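Local atomic coordinates of halotolerant alpha-type carbonic anhydrase (dCA II) (PDB entry 1Y7W), a protein that catalyses the reversible hydration of carbon dioxide to bicarbonate and a proton at a zinc ion, and tolerates high salt. Residues P33-Q36 with K42-A45; S65-T70 with R239-V244; V95-G100 with G197-G202; F134-T139 with G170-Y175. All coordinates share one frame; numbering follows the deposited sequence.

Contact 1 (P33-Q36 with K42-A45); sequences PGLQ and KYPA
The backbone N-H of Lys-42 points at the carbonyl of Leu-35 in an almost linear hydrogen bond, Lys-42 N to Leu-35 O 2.9 Å with an N-H...O angle of 174°, and the donor stands 29° off the carbonyl plane. The same oxygen takes a second proton, from water 2 (2.6 Å to Leu-35 O), and that water in turn accepts the N-H of Tyr-43. One carbonyl thus ties down two successive amides, the first directly and the second through solvent. Further along, water 1 lies 2.8 Å from Pro-33 O and 3.0 Å from Tyr-43 O, though other acceptors compete, so both bonds may not always form.

The side chains meet beside this polar seam. Leu-35 turns toward the other segment and brings CD1 to the rim of the Tyr-43 ring, near its plane, 3.9 Å from CE2. A face of that ring is occupied by its own neighbour: Lys-42 CG sits over the ring centre, 3.6 Å above the plane. With CG anti to the backbone N (chi1 -166°) and the rest of the chain extended, Lys-42 runs past the tyrosine and delivers NZ to the carbonyl oxygen of Gly-22. Tyr-43 itself leans on Tyr-23 and Pro-234.

This is a surface contact at the base of the excursion made by short strands 36-37 and 40-41. One backbone hydrogen bond and two ordered waters join the segments, while the apolar share is small, chiefly the Leu-35 methyl at the Tyr-43 ring edge, so the closure probably depends more on main-chain polarity than on burial.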
loop_
_atom_site.group_PDB
_atom_site.type_symbol
_atom_site.label_atom_id
_atom_site.label_comp_id
_atom_site.label_asym_id
_atom_site.label_seq_id
_atom_site.Cartn_x
_atom_site.Cartn_y
_atom_site.Cartn_z
ATOM N N PRO A 33 -9.249 -18.244 2.540
ATOM C CA PRO A 33 -10.644 -18.377 2.979
ATOM C C PRO A 33 -10.992 -19.762 3.574
ATOM O O PRO A 33 -11.954 -19.916 4.357
ATOM C CB PRO A 33 -11.430 -18.113 1.712
ATOM C CG PRO A 33 -10.480 -17.271 0.833
ATOM C CD PRO A 33 -9.169 -17.956 1.096
ATOM N N GLY A 34 -10.227 -20.778 3.197
ATOM C CA GLY A 34 -10.508 -22.119 3.669
ATOM C C GLY A 34 -9.700 -22.580 4.862
ATOM O O GLY A 34 -9.977 -23.672 5.405
ATOM N N LEU A 35 -8.725 -21.799 5.313
ATOM C CA LEU A 35 -7.916 -22.218 6.443
ATOM C C LEU A 35 -8.783 -22.353 7.686
ATOM O O LEU A 35 -9.599 -21.485 7.982
ATOM C CB LEU A 35 -6.799 -21.252 6.726
ATOM C CG LEU A 35 -5.822 -21.068 5.561
ATOM C CD1 LEU A 35 -4.888 -19.961 5.894
ATOM C CD2 LEU A 35 -5.085 -22.406 5.280
ATOM N N GLN A 36 -8.596 -23.474 8.371
ATOM C CA GLN A 36 -9.355 -23.784 9.589
ATOM C C GLN A 36 -8.434 -24.341 10.625
ATOM O O GLN A 36 -7.452 -24.968 10.296
ATOM C CB GLN A 36 -10.459 -24.840 9.325
ATOM C CG GLN A 36 -11.690 -24.340 8.581
ATOM C CD GLN A 36 -12.935 -25.192 8.889
ATOM O OE1 GLN A 36 -12.955 -26.404 8.599
ATOM N NE2 GLN A 36 -13.986 -24.566 9.479
ATOM N N LYS A 42 -10.432 -19.799 10.141
ATOM C CA LYS A 42 -9.494 -18.805 10.653
ATOM C C LYS A 42 -9.746 -17.393 10.169
ATOM O O LYS A 42 -9.722 -16.452 10.937
ATOM C CB LYS A 42 -8.092 -19.291 10.302
ATOM C CG LYS A 42 -6.909 -18.619 10.991
ATOM C CD LYS A 42 -5.757 -19.558 10.633
ATOM C CE LYS A 42 -4.408 -18.984 10.874
ATOM N NZ LYS A 42 -3.412 -19.943 10.272
ATOM N N TYR A 43 -10.077 -17.252 8.906
ATOM C CA TYR A 43 -10.283 -15.952 8.287
ATOM C C TYR A 43 -11.592 -15.854 7.522
ATOM O O TYR A 43 -11.635 -15.727 6.261
ATOM C CB TYR A 43 -9.093 -15.693 7.338
ATOM C CG TYR A 43 -7.751 -15.826 7.969
ATOM C CD1 TYR A 43 -7.420 -15.098 9.095
ATOM C CD2 TYR A 43 -6.763 -16.643 7.406
ATOM C CE1 TYR A 43 -6.181 -15.170 9.635
ATOM C CE2 TYR A 43 -5.507 -16.711 7.953
ATOM C CZ TYR A 43 -5.215 -15.982 9.061
ATOM O OH TYR A 43 -3.952 -16.030 9.619
ATOM N N PRO A 44 -12.714 -15.853 8.270
ATOM C CA PRO A 44 -14.032 -15.767 7.657
ATOM C C PRO A 44 -14.249 -14.537 6.772
ATOM O O PRO A 44 -14.954 -14.633 5.740
ATOM C CB PRO A 44 -14.994 -15.819 8.861
ATOM C CG PRO A 44 -14.179 -15.243 9.961
ATOM C CD PRO A 44 -12.794 -15.876 9.747
ATOM N N ALA A 45 -13.611 -13.401 7.101
ATOM C CA ALA A 45 -13.837 -12.196 6.280
ATOM C C ALA A 45 -13.117 -12.243 4.934
ATOM O O ALA A 45 -13.441 -11.476 4.030
ATOM C CB ALA A 45 -13.448 -10.917 7.051
HETATM O O HOH W 1 -13.446 -17.557 4.731
HETATM O O HOH W 2 -9.925 -19.152 6.966
#

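Contact 2 (S65-T70 with R239-V244); sequences SSRSGT and RVKWHV
Arg-67 and Lys-241 are the two cationic arms of a largely buried charge cluster beside the central sheet, both forming salt bridges with OD2 of Asp-228, with Thr-70 packed against them. The shared carboxylate probably lets Arg-67 NH1 and Lys-241 NZ stand 4.7 Å apart. Between the arms, Arg-67 NH1 lies 4.0 Å from Lys-241 CD. Bent at chi2 (-49°), then extended, the lysine brings NZ beside Thr-70. Thr-70 serves both: its CG2 methyl rests over the centre of the guanidinium, 3.7 Å above the plane, and also meets Lys-241 CD at 4.0 Å. Water 4 donates to Thr-70 OG1 and accepts from Lys-241 NZ at 2.7 Å. Water 3, at the in-plane edge of the guanidinium, accepts from Arg-67 NH2 and donates to Trp-242 O at 2.7 Å. A methionine in place of Lys-241 would probably leave Asp-228 short of one positive partner and water 4 without its ammonium donor.

Asp-228 belongs to strand 224-229, which flanks strand 240-251, the carrier of Lys-241; strand 166-175 lies on that strand's other side. Segment 65-70 packs with Arg-67 against Tyr-287 of strand 287-289 and Thr-70 against Ile-115 of strand 114-117.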
loop_
_atom_site.group_PDB
_atom_site.type_symbol
_atom_site.label_atom_id
_atom_site.label_comp_id
_atom_site.label_asym_id
_atom_site.label_seq_id
_atom_site.Cartn_x
_atom_site.Cartn_y
_atom_site.Cartn_z
ATOM N N SER A 65 -19.467 11.326 -8.930
ATOM C CA SER A 65 -20.739 11.666 -8.306
ATOM C C SER A 65 -21.691 10.485 -8.253
ATOM O O SER A 65 -22.638 10.506 -7.480
ATOM C CB SER A 65 -21.405 12.850 -9.029
ATOM O OG SER A 65 -21.732 12.469 -10.375
ATOM N N SER A 66 -21.437 9.428 -9.040
ATOM C CA SER A 66 -22.347 8.265 -8.981
ATOM C C SER A 66 -22.005 7.294 -7.862
ATOM O O SER A 66 -22.681 6.281 -7.674
ATOM C CB SER A 66 -22.367 7.515 -10.319
ATOM O OG SER A 66 -21.121 6.878 -10.639
ATOM N N ARG A 67 -20.948 7.605 -7.095
ATOM C CA ARG A 67 -20.538 6.739 -5.994
ATOM C C ARG A 67 -21.243 7.132 -4.731
ATOM O O ARG A 67 -20.985 8.214 -4.211
ATOM C CB ARG A 67 -19.013 6.823 -5.745
ATOM C CG ARG A 67 -18.529 5.887 -4.650
ATOM C CD ARG A 67 -17.024 6.000 -4.511
ATOM N NE ARG A 67 -16.461 5.035 -3.554
ATOM C CZ ARG A 67 -15.154 4.954 -3.319
ATOM N NH1 ARG A 67 -14.657 4.065 -2.438
ATOM N NH2 ARG A 67 -14.354 5.801 -3.973
ATOM N N SER A 68 -22.118 6.266 -4.222
ATOM C CA SER A 68 -22.849 6.586 -2.987
ATOM C C SER A 68 -21.982 6.369 -1.745
ATOM O O SER A 68 -21.281 5.353 -1.639
ATOM C CB SER A 68 -24.089 5.670 -2.771
ATOM O OG SER A 68 -24.957 5.626 -3.890
ATOM N N GLY A 69 -22.068 7.298 -0.811
ATOM C CA GLY A 69 -21.363 7.139 0.442
ATOM C C GLY A 69 -19.894 7.522 0.568
ATOM O O GLY A 69 -19.423 7.528 1.685
ATOM N N THR A 70 -19.177 7.820 -0.522
ATOM C CA THR A 70 -17.746 8.152 -0.433
ATOM C C THR A 70 -17.377 9.183 -1.506
ATOM O O THR A 70 -17.710 9.023 -2.673
ATOM C CB THR A 70 -16.869 6.871 -0.633
ATOM O OG1 THR A 70 -17.304 5.852 0.255
ATOM C CG2 THR A 70 -15.351 7.146 -0.355
ATOM N N ARG A 239 -12.844 -2.692 5.331
ATOM C CA ARG A 239 -12.881 -1.337 5.906
ATOM C C ARG A 239 -11.882 -0.424 5.230
ATOM O O ARG A 239 -11.317 0.497 5.843
ATOM C CB ARG A 239 -12.669 -1.430 7.445
ATOM C CG ARG A 239 -11.318 -1.943 7.917
ATOM C CD ARG A 239 -11.398 -2.409 9.419
ATOM N NE ARG A 239 -10.133 -2.982 9.891
ATOM C CZ ARG A 239 -9.130 -2.306 10.437
ATOM N NH1 ARG A 239 -8.095 -2.976 10.838
ATOM N NH2 ARG A 239 -9.136 -0.963 10.581
ATOM N N VAL A 240 -11.696 -0.637 3.929
ATOM C CA VAL A 240 -10.744 0.203 3.192
ATOM C C VAL A 240 -11.279 0.974 2.009
ATOM O O VAL A 240 -11.868 0.382 1.104
ATOM C CB VAL A 240 -9.562 -0.631 2.610
ATOM C CG1 VAL A 240 -8.620 0.290 1.791
ATOM C CG2 VAL A 240 -8.790 -1.291 3.726
ATOM N N LYS A 241 -11.068 2.297 1.994
ATOM C CA LYS A 241 -11.432 3.082 0.810
ATOM C C LYS A 241 -10.112 3.058 -0.014
ATOM O O LYS A 241 -9.071 3.576 0.434
ATOM C CB LYS A 241 -11.772 4.524 1.182
ATOM C CG LYS A 241 -12.984 4.633 2.065
ATOM C CD LYS A 241 -14.183 3.847 1.546
ATOM C CE LYS A 241 -15.411 4.198 2.364
ATOM N NZ LYS A 241 -16.572 3.385 1.827
ATOM N N TRP A 242 -10.158 2.443 -1.202
ATOM C CA TRP A 242 -8.967 2.314 -2.018
ATOM C C TRP A 242 -8.823 3.472 -3.007
ATOM O O TRP A 242 -9.824 3.981 -3.548
ATOM C CB TRP A 242 -8.988 0.950 -2.801
ATOM C CG TRP A 242 -8.466 -0.194 -1.962
ATOM C CD1 TRP A 242 -9.195 -1.104 -1.214
ATOM C CD2 TRP A 242 -7.111 -0.494 -1.751
ATOM N NE1 TRP A 242 -8.349 -1.968 -0.560
ATOM C CE2 TRP A 242 -7.055 -1.609 -0.878
ATOM C CE3 TRP A 242 -5.916 0.072 -2.221
ATOM C CZ2 TRP A 242 -5.842 -2.179 -0.468
ATOM C CZ3 TRP A 242 -4.716 -0.485 -1.830
ATOM C CH2 TRP A 242 -4.686 -1.617 -0.947
ATOM N N HIS A 243 -7.578 3.880 -3.238
ATOM C CA HIS A 243 -7.275 4.943 -4.206
ATOM C C HIS A 243 -6.056 4.401 -4.982
ATOM O O HIS A 243 -4.923 4.502 -4.525
ATOM C CB HIS A 243 -6.910 6.260 -3.497
ATOM C CG HIS A 243 -7.887 6.688 -2.443
ATOM N ND1 HIS A 243 -8.029 6.020 -1.241
ATOM C CD2 HIS A 243 -8.798 7.691 -2.425
ATOM C CE1 HIS A 243 -9.002 6.580 -0.543
ATOM N NE2 HIS A 243 -9.487 7.591 -1.236
ATOM N N VAL A 244 -6.286 3.803 -6.145
ATOM C CA VAL A 244 -5.195 3.242 -6.932
ATOM C C VAL A 244 -4.812 4.190 -8.084
ATOM O O VAL A 244 -5.586 4.352 -9.016
ATOM C CB VAL A 244 -5.614 1.865 -7.477
ATOM C CG1 VAL A 244 -4.462 1.241 -8.229
ATOM C CG2 VAL A 244 -6.020 0.976 -6.317
HETATM O O HOH W 3 -11.966 5.308 -2.451
HETATM O O HOH W 4 -18.892 4.618 2.296
#

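Contact 3 (V95-G100 with G197-G202); sequences VDLEQG and GTASYG
Leu-97 turns its side chain toward the 197-202 loop, while Ala-199 offers its CB in return, and the two meet methyl to methyl, Leu-97 CD1 to Ala-199 CB 4.2 Å. Leu-97 CG lies opposite the carbonyl carbon (chi1 -64°) and the chain then continues extended, which carries CD1 alongside the loop backbone as far as the carbonyl of Ser-200, 3.5 Å from its O. Nearer the root of the same side chain, CB passes 3.8 Å from Gly-202 N.

That N-H is spoken for by the leucine's own carbonyl: Gly-202 N donates to Leu-97 O over 2.7 Å, approaching in the carbonyl plane but with a bent N-H...O angle of 146°. Leu-97 is the centre of an inverse gamma turn, closed by a weak bond from Glu-98 N to Asp-96 O, and its carbonyl faces the glycine. At the backbone angles of Gly-202 a CB would press on the carbonyl O of Tyr-201. Alongside, water 5 donates both to Gly-202 O, at 2.7 Å, and to Glu-98 OE1, at 2.8 Å, an oxygen that also accepts from His-267. The carboxylate thus becomes a second, solvent-mediated link running next to the direct one.

The contact joins two loops, one leading from strand 94-95 to strand 103-104 and the other following helix 181-195. Leu-97 is backed by Ile-190 of that helix and by Val-206 of strand 206-207, which Ala-199 also touches. The Tyr-201 side chain touches Ile-194 of helix 181-195 and Asp-261 and Val-262 of helix 253-266.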
loop_
_atom_site.group_PDB
_atom_site.type_symbol
_atom_site.label_atom_id
_atom_site.label_comp_id
_atom_site.label_asym_id
_atom_site.label_seq_id
_atom_site.Cartn_x
_atom_site.Cartn_y
_atom_site.Cartn_z
ATOM N N VAL A 95 12.475 1.589 8.575
ATOM C CA VAL A 95 12.034 0.558 7.633
ATOM C C VAL A 95 12.273 -0.819 8.281
ATOM O O VAL A 95 13.185 -0.977 9.110
ATOM C CB VAL A 95 12.782 0.707 6.301
ATOM C CG1 VAL A 95 14.287 0.562 6.519
ATOM C CG2 VAL A 95 12.291 -0.343 5.293
ATOM N N ASP A 96 11.408 -1.782 7.975
ATOM C CA ASP A 96 11.599 -3.127 8.512
ATOM C C ASP A 96 12.359 -3.884 7.405
ATOM O O ASP A 96 11.944 -3.887 6.210
ATOM C CB ASP A 96 10.239 -3.806 8.801
ATOM C CG ASP A 96 9.528 -3.247 10.072
ATOM O OD1 ASP A 96 10.122 -2.392 10.786
ATOM O OD2 ASP A 96 8.370 -3.692 10.333
ATOM N N LEU A 97 13.478 -4.509 7.776
ATOM C CA LEU A 97 14.239 -5.227 6.782
ATOM C C LEU A 97 13.749 -6.674 6.632
ATOM O O LEU A 97 14.401 -7.632 7.073
ATOM C CB LEU A 97 15.737 -5.186 7.139
ATOM C CG LEU A 97 16.310 -3.764 7.116
ATOM C CD1 LEU A 97 17.866 -3.846 7.309
ATOM C CD2 LEU A 97 15.943 -3.042 5.763
ATOM N N GLU A 98 12.561 -6.821 6.058
ATOM C CA GLU A 98 12.002 -8.141 5.809
ATOM C C GLU A 98 10.978 -7.977 4.710
ATOM O O GLU A 98 10.790 -6.877 4.152
ATOM C CB GLU A 98 11.336 -8.719 7.077
ATOM C CG GLU A 98 10.164 -7.878 7.614
ATOM C CD GLU A 98 9.593 -8.448 8.931
ATOM O OE1 GLU A 98 10.123 -9.456 9.460
ATOM O OE2 GLU A 98 8.572 -7.899 9.421
ATOM N N GLN A 99 10.325 -9.068 4.383
ATOM C CA GLN A 99 9.293 -9.036 3.329
ATOM C C GLN A 99 8.347 -7.813 3.441
ATOM O O GLN A 99 7.867 -7.525 4.547
ATOM C CB GLN A 99 8.463 -10.317 3.427
ATOM C CG GLN A 99 7.429 -10.526 2.283
ATOM C CD GLN A 99 6.439 -11.648 2.619
ATOM O OE1 GLN A 99 6.568 -12.789 2.159
ATOM N NE2 GLN A 99 5.467 -11.335 3.424
ATOM N N GLY A 100 8.115 -7.099 2.319
ATOM C CA GLY A 100 7.209 -5.957 2.303
ATOM C C GLY A 100 7.828 -4.607 2.648
ATOM O O GLY A 100 7.289 -3.562 2.307
ATOM N N GLY A 197 27.733 -2.843 8.863
ATOM C CA GLY A 197 27.328 -3.530 10.066
ATOM C C GLY A 197 26.391 -2.848 11.027
ATOM O O GLY A 197 26.146 -3.378 12.116
ATOM N N THR A 198 25.830 -1.700 10.671
ATOM C CA THR A 198 24.933 -1.046 11.629
ATOM C C THR A 198 23.481 -1.589 11.579
ATOM O O THR A 198 22.648 -1.303 12.449
ATOM C CB THR A 198 24.998 0.460 11.449
ATOM O OG1 THR A 198 24.575 0.812 10.144
ATOM C CG2 THR A 198 26.478 0.934 11.623
ATOM N N ALA A 199 23.204 -2.414 10.576
ATOM C CA ALA A 199 21.903 -3.049 10.426
ATOM C C ALA A 199 22.125 -4.431 9.793
ATOM O O ALA A 199 23.078 -4.622 9.057
ATOM C CB ALA A 199 21.000 -2.209 9.506
ATOM N N SER A 200 21.225 -5.361 10.080
ATOM C CA SER A 200 21.231 -6.735 9.544
ATOM C C SER A 200 19.853 -7.024 8.976
ATOM O O SER A 200 18.889 -6.449 9.435
ATOM C CB SER A 200 21.523 -7.771 10.653
ATOM O OG SER A 200 22.810 -7.527 11.188
ATOM N N TYR A 201 19.772 -7.890 7.965
ATOM C CA TYR A 201 18.467 -8.266 7.432
ATOM C C TYR A 201 17.655 -8.858 8.586
ATOM O O TYR A 201 18.203 -9.577 9.426
ATOM C CB TYR A 201 18.624 -9.322 6.366
ATOM C CG TYR A 201 19.410 -8.853 5.155
ATOM C CD1 TYR A 201 19.068 -7.678 4.503
ATOM C CD2 TYR A 201 20.472 -9.630 4.629
ATOM C CE1 TYR A 201 19.710 -7.267 3.382
ATOM C CE2 TYR A 201 21.145 -9.218 3.479
ATOM C CZ TYR A 201 20.754 -8.038 2.860
ATOM O OH TYR A 201 21.360 -7.571 1.700
ATOM N N GLY A 202 16.342 -8.600 8.617
ATOM C CA GLY A 202 15.552 -9.118 9.707
ATOM C C GLY A 202 15.383 -8.054 10.801
ATOM O O GLY A 202 14.444 -8.151 11.606
HETATM O O HOH W 5 12.375 -9.789 11.168
#

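Contact 4 (F134-T139 with G170-Y175); sequences FLSEHT and GIMYKY
The rings of Phe-134 and Tyr-175 cross obliquely rather than stacking, and they meet where Tyr-175 OH comes 4.1 Å from Phe-134 CD1. Neighbours pack on both: Met-256, Phe-259 and Val-260 touch Phe-134, and Arg-253 makes a cation-pi contact with Tyr-175. The third flat group, the imidazole of His-138, has Trp-242 set edge-to-face against it and both nitrogens engaged, NE2 with Tyr-227 OH and ND1 with Glu-148, which should fix its rotation.

Water 6 bridges the aromatic end, donating to Phe-134 O at 2.8 Å and hydrogen-bonded to Tyr-175 OH at 2.7 Å. The other end rests on Met-172. Its chain bends at CB-CG (chi2 -64°), and this turn brings the thioether back to the loop: SD lies 3.9 Å from Ser-136 CB, and the CE methyl fits against His-138, 3.6 Å from CB and 3.4 Å from O. That carbonyl is already claimed by Ser-136 OG, which donates to it over 2.8 Å, nearly in line with the C=O bond, while accepting from Tyr-145 N. The serine bond probably steadies the backbone on which Met-172 rests.

The His-138 side chain lies about 8 Å from the zinc ion, and the adjacent Glu-137 bonds to Thr-232 OG1, consistent with the glutamate-threonine pair that orients zinc-bound hydroxide in alpha carbonic anhydrases. The loop 134-139 follows strand 120-133 and lies against strand 166-175, with Glu-148 of strand 147-155 touching both Ser-136 and Met-172, and helix 253-266 backing the two aromatic rings.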
loop_
_atom_site.group_PDB
_atom_site.type_symbol
_atom_site.label_atom_id
_atom_site.label_comp_id
_atom_site.label_asym_id
_atom_site.label_seq_id
_atom_site.Cartn_x
_atom_site.Cartn_y
_atom_site.Cartn_z
ATOM N N PHE A 134 7.618 -7.677 -6.935
ATOM C CA PHE A 134 7.714 -8.560 -8.082
ATOM C C PHE A 134 6.412 -8.750 -8.849
ATOM O O PHE A 134 6.428 -8.820 -10.081
ATOM C CB PHE A 134 8.380 -9.854 -7.701
ATOM C CG PHE A 134 9.852 -9.652 -7.444
ATOM C CD1 PHE A 134 10.735 -9.424 -8.515
ATOM C CD2 PHE A 134 10.340 -9.525 -6.146
ATOM C CE1 PHE A 134 12.072 -9.066 -8.254
ATOM C CE2 PHE A 134 11.646 -9.175 -5.896
ATOM C CZ PHE A 134 12.512 -8.945 -6.938
ATOM N N LEU A 135 5.275 -8.806 -8.148
ATOM C CA LEU A 135 4.014 -8.805 -8.863
ATOM C C LEU A 135 3.107 -7.852 -8.064
ATOM O O LEU A 135 3.030 -8.015 -6.858
ATOM C CB LEU A 135 3.350 -10.199 -8.895
ATOM C CG LEU A 135 3.923 -11.196 -9.941
ATOM C CD1 LEU A 135 3.105 -12.490 -9.862
ATOM C CD2 LEU A 135 3.857 -10.541 -11.358
ATOM N N SER A 136 2.443 -6.920 -8.717
ATOM C CA SER A 136 1.516 -6.023 -8.054
ATOM C C SER A 136 0.229 -6.779 -7.619
ATOM O O SER A 136 -0.100 -7.857 -8.178
ATOM C CB SER A 136 1.124 -4.876 -8.989
ATOM O OG SER A 136 0.523 -5.391 -10.168
ATOM N N GLU A 137 -0.468 -6.245 -6.609
ATOM C CA GLU A 137 -1.749 -6.833 -6.171
ATOM C C GLU A 137 -2.845 -6.377 -7.147
ATOM O O GLU A 137 -3.546 -7.199 -7.769
ATOM C CB GLU A 137 -2.040 -6.374 -4.730
ATOM C CG GLU A 137 -0.982 -6.936 -3.792
ATOM C CD GLU A 137 -1.502 -7.123 -2.363
ATOM O OE1 GLU A 137 -2.016 -6.142 -1.781
ATOM O OE2 GLU A 137 -1.391 -8.233 -1.839
ATOM N N HIS A 138 -3.025 -5.067 -7.310
ATOM C CA HIS A 138 -4.006 -4.645 -8.325
ATOM C C HIS A 138 -3.388 -4.801 -9.724
ATOM O O HIS A 138 -2.154 -4.854 -9.838
ATOM C CB HIS A 138 -4.384 -3.168 -8.210
ATOM C CG HIS A 138 -5.175 -2.865 -6.986
ATOM N ND1 HIS A 138 -4.575 -2.663 -5.754
ATOM C CD2 HIS A 138 -6.517 -2.821 -6.775
ATOM C CE1 HIS A 138 -5.521 -2.514 -4.837
ATOM N NE2 HIS A 138 -6.700 -2.609 -5.423
ATOM N N THR A 139 -4.253 -4.939 -10.736
ATOM C CA THR A 139 -3.802 -4.939 -12.127
ATOM C C THR A 139 -4.570 -3.770 -12.760
ATOM O O THR A 139 -5.602 -3.339 -12.223
ATOM C CB THR A 139 -4.141 -6.251 -12.900
ATOM O OG1 THR A 139 -5.525 -6.565 -12.755
ATOM C CG2 THR A 139 -3.273 -7.400 -12.434
ATOM N N GLY A 170 -2.645 3.423 -3.477
ATOM C CA GLY A 170 -1.839 2.386 -4.115
ATOM C C GLY A 170 -1.091 3.050 -5.246
ATOM O O GLY A 170 -1.731 3.739 -6.026
ATOM N N ILE A 171 0.222 2.843 -5.328
ATOM C CA ILE A 171 1.061 3.449 -6.356
ATOM C C ILE A 171 1.856 2.351 -7.064
ATOM O O ILE A 171 2.512 1.566 -6.408
ATOM C CB ILE A 171 2.027 4.461 -5.709
ATOM C CG1 ILE A 171 1.182 5.652 -5.176
ATOM C CG2 ILE A 171 3.069 5.021 -6.751
ATOM C CD1 ILE A 171 1.915 6.529 -4.109
ATOM N N MET A 172 1.790 2.326 -8.410
ATOM C CA MET A 172 2.498 1.306 -9.208
ATOM C C MET A 172 3.859 1.793 -9.715
ATOM O O MET A 172 4.079 2.992 -9.888
ATOM C CB MET A 172 1.663 0.980 -10.464
ATOM C CG MET A 172 0.259 0.525 -10.154
ATOM S SD MET A 172 0.350 -1.046 -9.253
ATOM C CE MET A 172 -1.378 -1.592 -9.364
ATOM N N TYR A 173 4.742 0.842 -10.002
ATOM C CA TYR A 173 6.025 1.145 -10.604
ATOM C C TYR A 173 6.148 0.210 -11.799
ATOM O O TYR A 173 5.921 -0.986 -11.639
ATOM C CB TYR A 173 7.190 0.817 -9.701
ATOM C CG TYR A 173 7.235 1.645 -8.455
ATOM C CD1 TYR A 173 6.316 1.416 -7.410
ATOM C CD2 TYR A 173 8.187 2.684 -8.316
ATOM C CE1 TYR A 173 6.350 2.237 -6.234
ATOM C CE2 TYR A 173 8.230 3.494 -7.163
ATOM C CZ TYR A 173 7.306 3.262 -6.133
ATOM O OH TYR A 173 7.335 4.086 -5.021
ATOM N N LYS A 174 6.430 0.763 -12.974
ATOM C CA LYS A 174 6.660 -0.075 -14.156
ATOM C C LYS A 174 8.185 -0.230 -14.385
ATOM O O LYS A 174 9.001 0.646 -14.011
ATOM C CB LYS A 174 6.039 0.561 -15.407
ATOM C CG LYS A 174 6.636 1.898 -15.799
ATOM C CD LYS A 174 6.111 2.370 -17.171
ATOM C CE LYS A 174 6.686 3.767 -17.528
ATOM N NZ LYS A 174 6.116 4.353 -18.814
ATOM N N TYR A 175 8.587 -1.350 -14.985
ATOM C CA TYR A 175 10.004 -1.542 -15.254
ATOM C C TYR A 175 10.380 -0.492 -16.307
ATOM O O TYR A 175 9.644 -0.228 -17.255
ATOM C CB TYR A 175 10.299 -2.953 -15.833
ATOM C CG TYR A 175 10.479 -4.024 -14.781
ATOM C CD1 TYR A 175 11.375 -3.848 -13.738
ATOM C CD2 TYR A 175 9.739 -5.215 -14.826
ATOM C CE1 TYR A 175 11.530 -4.832 -12.753
ATOM C CE2 TYR A 175 9.898 -6.213 -13.823
ATOM C CZ TYR A 175 10.792 -5.991 -12.801
ATOM O OH TYR A 175 10.920 -6.903 -11.785
HETATM O O HOH W 6 8.735 -8.464 -11.636
#

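How the contacts relate
Contacts 2 and 4 are the buried pair and share a sheet: strands 240-251 and 166-175 are neighbours, His-243 O probably accepts a hydrogen bond from Gly-170 N at 2.7 Å, and Val-244 packs on His-138. Their chemistry differs all the same, since contact 2 buries charge around a carboxylate whereas contact 4 relies on a thioether, aromatic rings and one water. Contacts 1 and 3 join loops, each through one direct backbone hydrogen bond helped by water; contact 1 lies at the surface, contact 3 is half sunk against helices. Contacts 2 and 3, their centres about 35 Å apart, lie on opposite sides of the chain's centre.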